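Local coordinates for peptidoglycan glycosyltransferase (Atopobium parvulum, PDB 4OVD), which belongs to the penicillin-binding proteins, with a dimerisation domain and a transpeptidase domain, at residues G312-F317 / S343-L348. Numbering follows the deposited sequence.
Sequences GPNSTF and SVREML
Pro-313 and Ser-315 present their carbonyls to the first turn of helix 344-350. Arg-345 N donates to Pro-313 O and Val-344 N to Ser-315 O, each at 2.9 Å, and Arg-345 CB packs against the first of these carbonyls, 3.4 Å from Pro-313 O. Ser-343 is the N-cap: its OG lies between its own N and carbonyl carbon (chi1 63°), from where Ser-343 OG accepts from Glu-346 N at 2.9 Å. The N-H groups of Val-344, Arg-345 and Glu-346 thus each have an acceptor, two from carbonyls of 312-317 and one from the cap. Ser-343 OG also meets a water at 2.8 Å, which donates to Asn-314 OD1 and so bridges the segments.

A type I turn, Gly-312 to Ser-315, shapes the facing loop; the backbone bond from Ser-315 N to Gly-312 O (3.0 Å) closes it, and Ser-315 OG braces it by accepting from Gly-312 N almost in line (175°). Asn-314 and Arg-345 run side by side with amide and guanidinium planes 45° apart. Asn-314 OD1 sits at the guanidinium edge, 3.7 Å from Arg-345 NE, while the stronger partners of Arg-345 lie on helix 458-474: a salt bridge from NH2 to Asp-466 and a hydrogen bond from NH1 to Thr-470.

Apolar contact follows at the start of strand 316-319. Beyond CG the selenomethionine at Met-347 is extended, bringing Met-347 CE within 3.6 Å of Phe-317 CD2, the two side chains crossing near a right angle. Val-344 CG2 meets the same ring at its edge, 4.1 Å from Phe-317 CE2.

Thr-316 and Ser-343 form an antiparallel non-hydrogen-bonded pair in the two-stranded sheet of 316-319 and 340-343. Phe-317 and Met-347 pack on helix 353-364, both touching Leu-359, whereas Pro-313 and Val-344 touch Met-467 of helix 458-474; Val-344 also meets Thr-302 of helix 298-307.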
loop_
_atom_site.group_PDB
_atom_site.type_symbol
_atom_site.label_atom_id
_atom_site.label_comp_id
_atom_site.label_asym_id
_atom_site.label_seq_id
_atom_site.Cartn_x
_atom_site.Cartn_y
_atom_site.Cartn_z
ATOM N N GLY A 312 10.705 5.240 24.550
ATOM C CA GLY A 312 9.223 4.984 24.465
ATOM C C GLY A 312 8.559 6.302 24.027
ATOM O O GLY A 312 9.252 7.302 23.877
ATOM N N PRO A 313 7.218 6.329 23.854
ATOM C CA PRO A 313 6.485 7.512 23.400
ATOM C C PRO A 313 6.766 8.790 24.182
ATOM O O PRO A 313 6.867 9.881 23.626
ATOM C CB PRO A 313 5.055 7.091 23.599
ATOM C CG PRO A 313 5.082 5.633 23.324
ATOM C CD PRO A 313 6.349 5.147 23.928
ATOM N N ASN A 314 6.976 8.664 25.481
ATOM C CA ASN A 314 7.182 9.833 26.308
ATOM C C ASN A 314 8.608 10.234 26.484
ATOM O O ASN A 314 8.909 11.296 27.039
ATOM C CB ASN A 314 6.435 9.619 27.646
ATOM C CG ASN A 314 4.904 9.546 27.450
ATOM O OD1 ASN A 314 4.320 10.079 26.463
ATOM N ND2 ASN A 314 4.259 8.845 28.345
ATOM N N SER A 315 9.540 9.442 25.931
ATOM C CA SER A 315 10.960 9.784 25.996
ATOM C C SER A 315 11.189 11.126 25.354
ATOM O O SER A 315 10.869 11.308 24.179
ATOM C CB SER A 315 11.850 8.719 25.345
ATOM O OG SER A 315 11.547 7.473 25.924
ATOM N N THR A 316 11.829 12.018 26.115
ATOM C CA THR A 316 12.031 13.382 25.713
ATOM C C THR A 316 13.442 13.806 25.493
ATOM O O THR A 316 14.269 13.609 26.344
ATOM C CB THR A 316 11.324 14.283 26.727
ATOM O OG1 THR A 316 9.956 13.893 26.767
ATOM C CG2 THR A 316 11.414 15.776 26.375
ATOM N N PHE A 317 13.696 14.407 24.304
ATOM C CA PHE A 317 15.037 14.835 23.853
ATOM C C PHE A 317 15.064 16.265 23.385
ATOM O O PHE A 317 14.042 16.841 22.953
ATOM C CB PHE A 317 15.491 13.958 22.707
ATOM C CG PHE A 317 15.472 12.496 23.047
ATOM C CD1 PHE A 317 16.564 11.894 23.635
ATOM C CD2 PHE A 317 14.356 11.745 22.787
ATOM C CE1 PHE A 317 16.534 10.564 23.969
ATOM C CE2 PHE A 317 14.297 10.412 23.161
ATOM C CZ PHE A 317 15.409 9.820 23.717
ATOM N N SER A 343 9.045 14.923 22.964
ATOM C CA SER A 343 8.931 13.478 23.234
ATOM C C SER A 343 8.929 12.799 21.842
ATOM O O SER A 343 8.726 13.479 20.819
ATOM C CB SER A 343 7.655 13.185 23.964
ATOM O OG SER A 343 6.536 13.544 23.138
ATOM N N VAL A 344 9.152 11.497 21.806
ATOM C CA VAL A 344 9.113 10.724 20.588
ATOM C C VAL A 344 7.707 10.903 20.019
ATOM O O VAL A 344 7.526 11.041 18.809
ATOM C CB VAL A 344 9.420 9.245 20.810
ATOM C CG1 VAL A 344 9.214 8.451 19.506
ATOM C CG2 VAL A 344 10.843 9.074 21.324
ATOM N N ARG A 345 6.708 10.843 20.883
ATOM C CA ARG A 345 5.287 11.101 20.481
ATOM C C ARG A 345 5.192 12.460 19.743
ATOM O O ARG A 345 4.647 12.577 18.647
ATOM C CB ARG A 345 4.357 11.106 21.694
ATOM C CG ARG A 345 2.911 11.414 21.344
ATOM C CD ARG A 345 2.097 11.638 22.607
ATOM N NE ARG A 345 2.171 10.527 23.539
ATOM C CZ ARG A 345 1.494 9.398 23.384
ATOM N NH1 ARG A 345 0.635 9.243 22.361
ATOM N NH2 ARG A 345 1.617 8.440 24.286
ATOM N N GLU A 346 5.781 13.469 20.300
ATOM C CA GLU A 346 5.747 14.790 19.634
ATOM C C GLU A 346 6.474 14.806 18.288
ATOM O O GLU A 346 6.045 15.474 17.383
ATOM C CB GLU A 346 6.363 15.802 20.579
ATOM C CG GLU A 346 6.476 17.212 20.026
ATOM C CD GLU A 346 5.163 17.826 19.645
ATOM O OE1 GLU A 346 4.079 17.274 20.060
ATOM O OE2 GLU A 346 5.244 18.840 18.902
HETATM N N MSE A 347 7.585 14.081 18.136
HETATM C CA MSE A 347 8.316 14.107 16.852
HETATM C C MSE A 347 7.430 13.534 15.794
HETATM O O MSE A 347 7.419 14.025 14.630
HETATM C CB MSE A 347 9.578 13.260 16.942
HETATM C CG MSE A 347 10.519 13.810 17.956
HETATM SE SE MSE A 347 12.061 12.566 18.142
HETATM C CE MSE A 347 12.722 13.090 19.889
ATOM N N LEU A 348 6.637 12.555 16.159
ATOM C CA LEU A 348 5.692 11.990 15.252
ATOM C C LEU A 348 4.471 12.891 14.984
ATOM O O LEU A 348 4.029 12.996 13.888
ATOM C CB LEU A 348 5.274 10.628 15.742
ATOM C CG LEU A 348 4.998 9.618 14.658
ATOM C CD1 LEU A 348 6.249 9.209 13.952
ATOM C CD2 LEU A 348 4.221 8.417 15.133
HETATM O O HOH W 1 4.706 12.850 25.195
#